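Local atomic coordinates of glycosyl hydrolase (Rhizobium leguminosarum bv. trifolii, PDB entry 5NDX), a protein that probably hydrolyses O-glycosidic bonds as a glycoside hydrolase family 39 enzyme, the bacterial orthologue of human alpha-L-iduronidase. Residues A[277-282]-A[321-326]; A[327-332]-A[359-364]; A[449-454]-A[487-492]; A[36-41]-A[315-320]. The protein carries 2 engineered substitutions. One frame throughout, in Å; residues are numbered along the deposited sequence.

Contact 1 of 4, residues A[277-282]-A[321-326]; sequences SWHGKA and SQRTIF. With 8U8 ((2~{R},3~{S},4~{S},5~{R},6~{S})-6-(4-methyl-2-oxidanylidene-chromen-7-yl)oxy-3,4,5-tris(oxidanyl)oxane-2-carboxylic acid), chain M.
Two loops of the (beta/alpha)8 barrel meet beside the sugar site: residues 277-282 follow strand 261-263, and residues 321-326 come in the loop after strand 307-310. H279 is the most covered residue here, and R323 leads from it to the ligand. R323 CG lies anti to the backbone N (chi1 -176°), so the aliphatic root runs alongside the imidazole of H279, with R323 CB 3.8 Å from the centroid of the H279 ring in a CH-pi contact over one face. W278 CZ3 lies over the opposite face, and H279 ND1 bonds to H276 O, helping fix the ring's rotation. Beyond CG, R323 bends at chi3 (88°), turning its guanidinium 71° from the imidazole plane and toward the ligand. R323 NH1 donates to 8U8 O6, a carboxylate oxygen in the guanidinium plane, at 3.0 Å, and R323 NH2 reaches 8U8 O5 at 2.5 Å. Arginine suits this place, its charge probably balancing the ligand's carboxylate while its N-H groups also bind D313 O and Q269 O. Small hydroxyls close the far end, S277 OG lying 2.8 Å from S321 OG. Between the backbones, one water donates to H279 O (2.9 Å) and T324 O (2.8 Å).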
# COMPACT_ATOMS: atom_id res chain seq x y z
N SER A 277 -8.02 4.24 17.35
CA SER A 277 -7.38 2.99 17.68
C SER A 277 -7.63 1.81 16.72
O SER A 277 -6.82 0.90 16.62
CB SER A 277 -7.70 2.59 19.10
OG SER A 277 -6.97 3.42 19.99
N TRP A 278 -8.74 1.88 16.01
CA TRP A 278 -9.03 0.93 14.99
C TRP A 278 -7.98 0.84 13.86
O TRP A 278 -7.93 -0.17 13.18
CB TRP A 278 -10.42 1.17 14.38
CG TRP A 278 -10.77 2.51 13.94
CD1 TRP A 278 -11.54 3.43 14.64
CD2 TRP A 278 -10.50 3.11 12.66
NE1 TRP A 278 -11.69 4.57 13.89
CE2 TRP A 278 -11.07 4.39 12.68
CE3 TRP A 278 -9.76 2.70 11.53
CZ2 TRP A 278 -10.99 5.25 11.59
CZ3 TRP A 278 -9.72 3.51 10.45
CH2 TRP A 278 -10.33 4.78 10.48
N HIS A 279 -7.14 1.86 13.70
CA HIS A 279 -6.02 1.77 12.77
C HIS A 279 -5.03 0.66 13.14
O HIS A 279 -4.29 0.16 12.28
CB HIS A 279 -5.28 3.08 12.66
CG HIS A 279 -6.01 4.12 11.86
ND1 HIS A 279 -6.52 5.26 12.43
CD2 HIS A 279 -6.28 4.21 10.54
CE1 HIS A 279 -7.08 6.01 11.50
NE2 HIS A 279 -6.99 5.39 10.36
N GLY A 280 -5.01 0.27 14.40
CA GLY A 280 -4.11 -0.79 14.86
C GLY A 280 -4.70 -2.16 14.89
O GLY A 280 -4.04 -3.13 15.32
N LYS A 281 -5.94 -2.28 14.43
CA LYS A 281 -6.68 -3.54 14.59
C LYS A 281 -7.35 -4.02 13.31
O LYS A 281 -7.34 -3.33 12.30
CB LYS A 281 -7.69 -3.36 15.74
CG LYS A 281 -6.95 -3.41 17.08
CD LYS A 281 -7.81 -3.18 18.32
CE LYS A 281 -6.92 -3.47 19.55
NZ LYS A 281 -7.43 -2.92 20.79
N ALA A 282 -7.94 -5.20 13.37
CA ALA A 282 -8.46 -5.83 12.20
C ALA A 282 -9.55 -5.02 11.51
O ALA A 282 -9.71 -5.15 10.29
CB ALA A 282 -8.95 -7.23 12.53
N SER A 321 -2.51 4.18 17.06
CA SER A 321 -3.81 4.78 16.86
C SER A 321 -3.79 5.80 15.77
O SER A 321 -4.81 6.39 15.45
CB SER A 321 -4.24 5.54 18.15
OG SER A 321 -4.57 4.55 19.06
N GLN A 322 -2.66 6.01 15.14
CA GLN A 322 -2.62 6.92 13.99
C GLN A 322 -2.74 6.16 12.68
O GLN A 322 -2.62 4.94 12.69
CB GLN A 322 -1.35 7.74 14.12
CG GLN A 322 -1.45 8.65 15.35
CD GLN A 322 -0.18 9.42 15.62
OE1 GLN A 322 0.93 8.89 15.52
NE2 GLN A 322 -0.32 10.68 15.90
N ARG A 323 -3.01 6.86 11.56
CA ARG A 323 -3.16 6.20 10.26
C ARG A 323 -1.80 5.95 9.65
O ARG A 323 -1.27 6.74 8.80
CB ARG A 323 -4.00 7.02 9.33
CG ARG A 323 -4.30 6.37 7.97
CD ARG A 323 -5.38 7.25 7.28
NE ARG A 323 -4.72 8.20 6.62
CZ ARG A 323 -5.00 9.47 6.41
NH1 ARG A 323 -6.12 10.12 6.71
NH2 ARG A 323 -4.04 10.06 5.77
N THR A 324 -1.21 4.91 10.16
CA THR A 324 0.18 4.54 9.86
C THR A 324 0.20 3.02 9.73
O THR A 324 -0.59 2.30 10.39
CB THR A 324 1.16 4.99 10.97
OG1 THR A 324 0.95 4.25 12.17
CG2 THR A 324 0.97 6.48 11.32
N ILE A 325 1.09 2.54 8.87
CA ILE A 325 1.24 1.14 8.63
C ILE A 325 2.22 0.48 9.61
O ILE A 325 2.32 -0.78 9.64
CB ILE A 325 1.64 0.81 7.16
CG1 ILE A 325 2.80 1.66 6.66
CG2 ILE A 325 0.41 0.92 6.28
CD1 ILE A 325 3.47 1.17 5.41
N PHE A 326 2.96 1.28 10.38
CA PHE A 326 3.77 0.73 11.48
C PHE A 326 3.47 1.49 12.75
O PHE A 326 3.16 2.66 12.69
CB PHE A 326 5.27 0.85 11.21
CG PHE A 326 5.74 0.14 9.96
CD1 PHE A 326 5.71 0.79 8.76
CD2 PHE A 326 6.20 -1.15 10.02
CE1 PHE A 326 6.12 0.17 7.61
CE2 PHE A 326 6.59 -1.82 8.85
CZ PHE A 326 6.55 -1.15 7.65
C15 8U8 M . -7.48 21.63 5.09
C13 8U8 M . -8.24 20.71 4.34
C14 8U8 M . -9.51 21.09 3.88
C16 8U8 M . -10.28 20.22 3.11
O9 8U8 M . -11.39 20.62 2.77
O8 8U8 M . -9.82 18.96 2.78
C11 8U8 M . -8.54 18.59 3.11
C10 8U8 M . -8.06 17.36 2.65
C12 8U8 M . -7.74 19.45 3.91
C7 8U8 M . -6.42 19.04 4.19
C8 8U8 M . -5.94 17.82 3.73
C9 8U8 M . -6.75 16.96 2.97
O2 8U8 M . -6.31 15.75 2.45
C5 8U8 M . -5.22 14.95 3.05
O1 8U8 M . -5.45 14.83 4.46
C1 8U8 M . -4.40 14.41 5.26
C6 8U8 M . -5.06 13.57 6.19
O7 8U8 M . -4.52 13.45 7.28
O6 8U8 M . -6.07 13.02 5.80
C2 8U8 M . -3.31 13.52 4.59
O5 8U8 M . -3.83 12.18 4.44
C3 8U8 M . -2.77 14.11 3.21
O4 8U8 M . -1.45 14.50 3.35
C4 8U8 M . -3.65 15.30 2.71
O3 8U8 M . -3.30 15.56 1.28
O HOH W 1 -2.44 0.23 10.09

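Contact 2 of 4, residues A[327-332]-A[359-364]. With SO4 (sulfate ion), chain J.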
# COMPACT_ATOMS: atom_id res chain seq x y z
N ALA A 327 3.61 0.80 13.88
CA ALA A 327 3.70 1.43 15.18
C ALA A 327 5.19 1.68 15.51
O ALA A 327 6.00 0.77 15.57
CB ALA A 327 3.05 0.54 16.22
N TYR A 328 5.53 2.95 15.65
CA TYR A 328 6.87 3.42 15.92
C TYR A 328 7.06 3.43 17.45
O TYR A 328 6.25 3.98 18.17
CB TYR A 328 7.04 4.85 15.33
CG TYR A 328 8.29 5.55 15.78
CD1 TYR A 328 9.53 5.29 15.17
CD2 TYR A 328 8.25 6.45 16.84
CE1 TYR A 328 10.69 5.91 15.62
CE2 TYR A 328 9.41 7.08 17.30
CZ TYR A 328 10.63 6.81 16.70
OH TYR A 328 11.77 7.42 17.21
N PHE A 329 8.10 2.77 17.91
CA PHE A 329 8.57 2.84 19.29
C PHE A 329 9.92 3.53 19.27
O PHE A 329 10.85 3.09 18.58
CB PHE A 329 8.80 1.44 19.83
CG PHE A 329 7.56 0.68 20.09
CD1 PHE A 329 6.93 -0.03 19.07
CD2 PHE A 329 7.03 0.66 21.35
CE1 PHE A 329 5.78 -0.74 19.32
CE2 PHE A 329 5.89 -0.05 21.62
CZ PHE A 329 5.27 -0.78 20.59
N GLY A 330 10.04 4.59 20.04
CA GLY A 330 11.28 5.39 20.15
C GLY A 330 10.93 6.81 20.61
O GLY A 330 9.77 7.09 20.89
N SER A 331 11.93 7.69 20.63
CA SER A 331 11.81 9.00 21.28
C SER A 331 11.39 10.10 20.33
O SER A 331 10.94 11.12 20.79
CB SER A 331 13.13 9.40 21.93
OG SER A 331 14.17 9.36 20.96
N ARG A 332 11.46 9.89 19.01
CA ARG A 332 11.12 10.97 18.09
C ARG A 332 9.61 11.12 17.96
O ARG A 332 8.90 10.18 18.22
CB ARG A 332 11.74 10.73 16.71
CG ARG A 332 13.22 10.50 16.82
CD ARG A 332 13.83 10.23 15.48
NE ARG A 332 14.00 11.45 14.71
CZ ARG A 332 14.48 11.48 13.48
NH1 ARG A 332 14.82 10.35 12.84
NH2 ARG A 332 14.64 12.65 12.88
N ASP A 359 12.21 0.88 17.10
CA ASP A 359 11.63 -0.33 16.57
C ASP A 359 10.29 0.04 15.95
O ASP A 359 9.52 0.87 16.50
CB ASP A 359 11.47 -1.36 17.68
CG ASP A 359 12.78 -2.06 18.02
OD1 ASP A 359 13.16 -2.96 17.26
OD2 ASP A 359 13.42 -1.72 19.04
N ILE A 360 9.99 -0.62 14.84
CA ILE A 360 8.69 -0.52 14.21
C ILE A 360 8.05 -1.89 14.08
O ILE A 360 8.71 -2.88 13.75
CB ILE A 360 8.73 0.16 12.82
CG1 ILE A 360 9.76 -0.45 11.89
CG2 ILE A 360 8.95 1.64 13.03
CD1 ILE A 360 9.80 0.20 10.53
N ILE A 361 6.74 -1.91 14.37
CA ILE A 361 5.94 -3.07 14.29
C ILE A 361 4.84 -2.87 13.23
O ILE A 361 4.15 -1.86 13.24
CB ILE A 361 5.34 -3.38 15.66
CG1 ILE A 361 6.42 -3.66 16.71
CG2 ILE A 361 4.41 -4.55 15.59
CD1 ILE A 361 7.28 -4.89 16.47
N LYS A 362 4.69 -3.82 12.33
CA LYS A 362 3.61 -3.81 11.31
C LYS A 362 2.22 -3.84 11.83
O LYS A 362 1.89 -4.61 12.71
CB LYS A 362 3.73 -5.04 10.38
CG LYS A 362 4.82 -4.89 9.42
CD LYS A 362 5.33 -6.13 8.63
CE LYS A 362 4.36 -7.16 8.23
NZ LYS A 362 5.01 -8.14 7.24
N LYS A 363 1.40 -3.03 11.22
CA LYS A 363 -0.00 -2.88 11.59
C LYS A 363 -0.91 -3.37 10.45
O LYS A 363 -0.42 -3.63 9.33
CB LYS A 363 -0.28 -1.40 11.88
CG LYS A 363 0.29 -0.93 13.21
CD LYS A 363 0.23 0.59 13.35
CE LYS A 363 -1.19 1.12 13.42
NZ LYS A 363 -1.12 2.59 13.35
N PRO A 364 -2.24 -3.46 10.71
CA PRO A 364 -3.17 -4.01 9.72
C PRO A 364 -3.29 -3.29 8.43
O PRO A 364 -3.67 -3.92 7.44
CB PRO A 364 -4.51 -4.08 10.47
CG PRO A 364 -4.09 -4.25 11.90
CD PRO A 364 -2.83 -3.45 12.05
S SO4 J . 15.34 14.52 16.13
O1 SO4 J . 14.98 13.27 16.84
O2 SO4 J . 14.15 14.99 15.36
O3 SO4 J . 16.49 14.24 15.22
O4 SO4 J . 15.73 15.54 17.14
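Strands 326-330 and 358-362 form a two-stranded antiparallel sheet, and this contact is its core. Four backbone hydrogen bonds hold it. A327 and I361 make one hydrogen-bonded pair, with A327 N to I361 O at 2.8 Å and I361 N to A327 O at 3.0 Å; F329 and D359 make the other, where F329 N meets D359 O at 2.8 Å almost along the C=O axis. Between them Y328 and I360 form a non-hydrogen-bonded pair, and I360 CA adds a CA-H...O contact to A327 O at 3.3 Å.

Apolar contacts differ by face. On that of A327, F329, D359 and I361, the side chains of F329 and I361 cross obliquely, F329 CE1 lying 4.0 Å from I361 CG1, and F483 of helix 480-489 packs on I361. On the other, the branched I360 sets CG2 at the edge of the Y328 ring, while M41 of helix 36-45 covers I360.

Charged groups tie the strand to its surroundings: buried D359 forms salt bridges to R487 and R549, an acid suiting this arginine pair. G330 has no side chain, and a CB there would collide with Y328 OH, which accepts R332 N at 3.1 Å.

Contact 3 of 4, residues A[449-454]-A[487-492]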
# COMPACT_ATOMS: atom_id res chain seq x y z
N PHE A 449 -5.47 -13.42 15.12
CA PHE A 449 -4.44 -13.70 14.14
C PHE A 449 -3.94 -12.42 13.49
O PHE A 449 -4.75 -11.60 13.02
CB PHE A 449 -5.02 -14.67 13.06
CG PHE A 449 -5.31 -16.08 13.59
CD1 PHE A 449 -4.33 -17.05 13.58
CD2 PHE A 449 -6.55 -16.40 14.09
CE1 PHE A 449 -4.57 -18.31 14.11
CE2 PHE A 449 -6.84 -17.68 14.60
CZ PHE A 449 -5.82 -18.63 14.62
N THR A 450 -2.62 -12.29 13.37
CA THR A 450 -2.00 -11.12 12.77
C THR A 450 -2.44 -9.87 13.56
O THR A 450 -2.90 -8.86 12.99
CB THR A 450 -2.31 -10.96 11.26
OG1 THR A 450 -2.36 -12.23 10.62
CG2 THR A 450 -1.29 -10.06 10.60
N ASN A 451 -2.26 -9.97 14.87
CA ASN A 451 -2.92 -9.13 15.87
C ASN A 451 -1.91 -8.55 16.89
O ASN A 451 -2.09 -8.70 18.11
CB ASN A 451 -3.96 -10.02 16.61
CG ASN A 451 -3.31 -11.19 17.37
OD1 ASN A 451 -2.19 -11.59 17.10
ND2 ASN A 451 -4.00 -11.66 18.38
N PRO A 452 -0.86 -7.85 16.40
CA PRO A 452 0.18 -7.40 17.31
C PRO A 452 -0.27 -6.36 18.34
O PRO A 452 0.29 -6.32 19.45
CB PRO A 452 1.26 -6.84 16.37
CG PRO A 452 0.51 -6.39 15.19
CD PRO A 452 -0.58 -7.41 15.01
N MET A 453 -1.29 -5.58 18.02
CA MET A 453 -1.77 -4.64 19.01
C MET A 453 -2.42 -5.34 20.20
O MET A 453 -2.20 -4.90 21.34
CB MET A 453 -2.74 -3.61 18.40
CG MET A 453 -2.97 -2.39 19.31
SD MET A 453 -3.96 -1.10 18.53
CE MET A 453 -4.06 0.10 19.89
N GLU A 454 -3.24 -6.39 19.95
CA GLU A 454 -3.85 -7.17 21.03
C GLU A 454 -2.74 -7.82 21.86
O GLU A 454 -2.81 -7.86 23.11
CB GLU A 454 -4.83 -8.26 20.54
CG GLU A 454 -6.18 -7.73 20.04
CD GLU A 454 -6.13 -7.15 18.59
OE1 GLU A 454 -5.05 -7.05 17.95
OE2 GLU A 454 -7.20 -6.74 18.09
N ARG A 487 6.77 -9.24 16.89
CA ARG A 487 7.19 -9.52 15.52
C ARG A 487 6.71 -10.92 15.02
O ARG A 487 6.60 -11.12 13.79
CB ARG A 487 8.72 -9.38 15.36
CG ARG A 487 9.18 -7.95 15.53
CD ARG A 487 10.56 -7.70 14.99
NE ARG A 487 10.76 -6.28 14.72
CZ ARG A 487 11.36 -5.46 15.57
NH1 ARG A 487 11.86 -5.91 16.71
NH2 ARG A 487 11.46 -4.18 15.27
N ARG A 488 6.48 -11.88 15.91
CA ARG A 488 5.80 -13.13 15.50
C ARG A 488 4.34 -12.83 15.12
O ARG A 488 3.85 -13.28 14.08
CB ARG A 488 5.86 -14.19 16.61
CG ARG A 488 5.18 -15.56 16.36
CD ARG A 488 5.26 -16.52 17.58
NE ARG A 488 6.41 -16.23 18.51
CZ ARG A 488 6.37 -15.77 19.81
NH1 ARG A 488 5.21 -15.54 20.47
NH2 ARG A 488 7.52 -15.54 20.48
N ALA A 489 3.68 -12.04 15.96
CA ALA A 489 2.28 -11.70 15.76
C ALA A 489 2.05 -10.77 14.60
O ALA A 489 0.93 -10.79 14.06
CB ALA A 489 1.67 -11.08 17.04
N GLN A 490 3.06 -10.02 14.15
CA GLN A 490 2.82 -9.00 13.15
C GLN A 490 2.71 -9.55 11.74
O GLN A 490 2.21 -8.85 10.86
CB GLN A 490 3.94 -7.94 13.11
CG GLN A 490 5.22 -8.36 12.35
CD GLN A 490 6.35 -7.35 12.40
OE1 GLN A 490 7.43 -7.54 11.76
NE2 GLN A 490 6.16 -6.29 13.11
N GLU A 491 3.16 -10.79 11.54
CA GLU A 491 3.20 -11.39 10.21
C GLU A 491 1.86 -12.02 9.83
O GLU A 491 1.23 -12.68 10.65
CB GLU A 491 4.29 -12.47 10.10
CG GLU A 491 5.73 -12.01 10.40
CD GLU A 491 6.20 -10.80 9.60
OE1 GLU A 491 5.65 -10.52 8.49
OE2 GLU A 491 7.19 -10.14 10.07
N PRO A 492 1.43 -11.83 8.57
CA PRO A 492 0.17 -12.47 8.10
C PRO A 492 0.21 -13.95 8.49
O PRO A 492 1.13 -14.69 8.12
CB PRO A 492 0.24 -12.29 6.60
CG PRO A 492 0.95 -11.01 6.43
CD PRO A 492 2.00 -10.97 7.53
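The start of helix 452-457 packs against the C-terminal end of helix 480-489 and the turn after it, bringing together the beginning and end of the single helical connection between neighbouring antiparallel strands 436-445 and 493-503. At the centre is A489, whose methyl points toward the other segment: A489 CB lies 4.3 Å from P452 CB. So small a side chain lets the backbones come close, T450 CA making a CA-H...O contact with A489 O at 3.2 Å. Proline, lacking an N-H, suits the first turn of a helix, and its ring lies along the backbone beyond A489, with P452 CG 4.0 Å from Q490 CA. Beside it, N451 takes the crowded first torsion (chi1 63°), which brings N451 OD1 to 3.9 Å from A489 CB.

T450 reaches past the helix end. Its CG2, anti to the backbone N, lies 3.7 Å from Q490 O, while OG1 comes to 3.6 Å from P492 CA. In the next shell T450 OG1 bonds to R444 O, at the end of strand 436-445, and to A493 N, at the start of strand 493-503. An alanine at T450 would lose both hydrogen bonds and the methyl, and would probably loosen the tie between the connection's ends and their strands. N451 has its own support: at the N-cap position it makes no side-chain capping bond, and ND2 bonds instead to E447 O.

Contact 4 of 4, residues A[36-41]-A[315-320]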
# COMPACT_ATOMS: atom_id res chain seq x y z
N PRO A 36 16.36 7.39 8.63
CA PRO A 36 16.53 5.92 8.68
C PRO A 36 15.27 5.10 8.97
O PRO A 36 15.16 3.95 8.53
CB PRO A 36 17.58 5.73 9.78
CG PRO A 36 17.48 6.99 10.59
CD PRO A 36 17.23 8.08 9.59
N GLU A 37 14.33 5.67 9.71
CA GLU A 37 13.08 5.00 9.96
C GLU A 37 12.34 4.68 8.64
O GLU A 37 11.90 3.55 8.44
CB GLU A 37 12.18 5.83 10.85
CG GLU A 37 12.72 6.10 12.25
CD GLU A 37 13.64 7.31 12.32
OE1 GLU A 37 14.12 7.81 11.28
OE2 GLU A 37 13.88 7.76 13.44
N MET A 38 12.19 5.66 7.76
CA MET A 38 11.56 5.46 6.47
C MET A 38 12.35 4.52 5.61
O MET A 38 11.74 3.72 4.86
CB MET A 38 11.40 6.76 5.73
CG MET A 38 10.56 6.71 4.46
SD MET A 38 8.98 5.85 4.64
CE MET A 38 8.09 7.07 5.61
N ARG A 39 13.69 4.59 5.70
CA ARG A 39 14.53 3.65 4.92
C ARG A 39 14.18 2.18 5.29
O ARG A 39 13.98 1.34 4.42
CB ARG A 39 16.04 3.95 5.11
CG ARG A 39 16.91 2.97 4.34
CD ARG A 39 18.39 3.36 4.19
NE ARG A 39 19.01 2.24 3.46
CZ ARG A 39 19.13 2.12 2.12
NH1 ARG A 39 18.80 3.09 1.29
NH2 ARG A 39 19.66 1.01 1.62
N GLN A 40 14.07 1.90 6.58
CA GLN A 40 13.67 0.57 7.03
C GLN A 40 12.26 0.23 6.55
O GLN A 40 12.04 -0.86 6.05
CB GLN A 40 13.74 0.43 8.54
CG GLN A 40 13.75 -1.01 8.96
CD GLN A 40 13.75 -1.17 10.49
OE1 GLN A 40 14.73 -0.81 11.21
NE2 GLN A 40 12.73 -1.76 10.97
N MET A 41 11.35 1.19 6.65
CA MET A 41 9.97 0.98 6.23
C MET A 41 9.86 0.60 4.75
O MET A 41 9.02 -0.22 4.39
CB MET A 41 9.14 2.21 6.52
CG MET A 41 8.99 2.45 8.02
SD MET A 41 8.54 4.15 8.36
CE MET A 41 8.08 4.00 10.09
N ALA A 315 1.33 5.82 5.04
CA ALA A 315 2.74 5.54 5.32
C ALA A 315 3.41 6.59 6.18
O ALA A 315 4.63 6.64 6.25
CB ALA A 315 3.51 5.28 4.02
N PHE A 316 2.61 7.44 6.83
CA PHE A 316 3.08 8.40 7.84
C PHE A 316 3.69 7.59 8.95
O PHE A 316 3.41 6.36 9.08
CB PHE A 316 1.93 9.25 8.40
CG PHE A 316 1.35 10.19 7.41
CD1 PHE A 316 1.90 11.45 7.25
CD2 PHE A 316 0.25 9.83 6.62
CE1 PHE A 316 1.37 12.34 6.32
CE2 PHE A 316 -0.28 10.73 5.68
CZ PHE A 316 0.28 11.98 5.52
N ILE A 317 4.59 8.23 9.70
CA ILE A 317 5.26 7.60 10.85
C ILE A 317 4.54 8.02 12.13
O ILE A 317 4.32 9.18 12.29
CB ILE A 317 6.75 8.04 10.93
CG1 ILE A 317 7.46 7.64 9.65
CG2 ILE A 317 7.42 7.40 12.12
CD1 ILE A 317 8.94 7.92 9.63
N GLY A 318 4.18 7.08 13.00
CA GLY A 318 3.48 7.38 14.24
C GLY A 318 3.06 6.13 14.99
O GLY A 318 3.62 5.05 14.81
N GLY A 319 2.08 6.31 15.88
CA GLY A 319 1.72 5.28 16.85
C GLY A 319 0.61 4.34 16.41
O GLY A 319 0.11 4.38 15.27
N TRP A 320 0.23 3.49 17.33
CA TRP A 320 -0.80 2.45 17.09
C TRP A 320 -2.13 3.00 16.57
O TRP A 320 -2.78 2.36 15.71
CB TRP A 320 -1.04 1.66 18.35
CG TRP A 320 0.07 0.74 18.80
CD1 TRP A 320 0.94 0.94 19.84
CD2 TRP A 320 0.37 -0.55 18.28
NE1 TRP A 320 1.78 -0.13 19.96
CE2 TRP A 320 1.45 -1.06 19.02
CE3 TRP A 320 -0.13 -1.30 17.22
CZ2 TRP A 320 2.01 -2.32 18.77
CZ3 TRP A 320 0.43 -2.54 16.97
CH2 TRP A 320 1.48 -3.04 17.76
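I317 sends its CB toward helix 36-45, and from there its two branches part among the helix's side chains. CG1 stands anti to the carbonyl carbon (chi1 -59°) and CG2 anti to the backbone N, so the branched chain presents a broad apolar front. CG2 touches M41, its distance to M41 CE being 4.0 Å. CG1 is closer to the same methyl, with I317 CG1 to M41 CE at 3.7 Å, and it also lies 3.9 Å from M41 SD; in the conformer described, M41 stretches straight beyond CG and crosses the isoleucine obliquely. From another side M38 CE approaches I317 CG1 at 4.1 Å. M38 gets there by bending at chi2 and chi3, which also brings M38 CE to 3.5 Å from A315 O. At the tip, I317 CD1 meets M41 SD and reaches E37 CB at 4.0 Å, touching the aliphatic part of a glutamate whose carboxylate turns away to a salt bridge with R332. Flexible methionines fit around a rigid branched residue. An alanine at I317 would remove CG1, CG2 and CD1 and is likely to leave both methionine methyls poorly packed. Helix 36-45 follows strand 24-27, and the loop follows strand 307-310, so this apolar packing joins elements after the first and last strands of the parallel series, as expected where a (beta/alpha)8 barrel closes on itself.

In the fold
The four contacts are neighbours: 1 and 4 are made by barrel loops and helix 36-45, and 2 and 3 extend outward from them. One continuous run, residues 315-332, supplies a segment to contacts 4, 1 and 2 in turn. Contacts 2 and 4 are nearest, with centres about 7 Å apart, and share the salt bridge between R332 and E37. K363 of contact 2 ties down the other loops, its NZ bonding to T324 of contact 1 and G319 of contact 4. Contact 3, last along the chain, its centre about 13 Å from that of contact 2, joins it through K362-E491 and D359-R487. The small antiparallel sheet thus bridges the ligand-binding barrel and the 449-492 region.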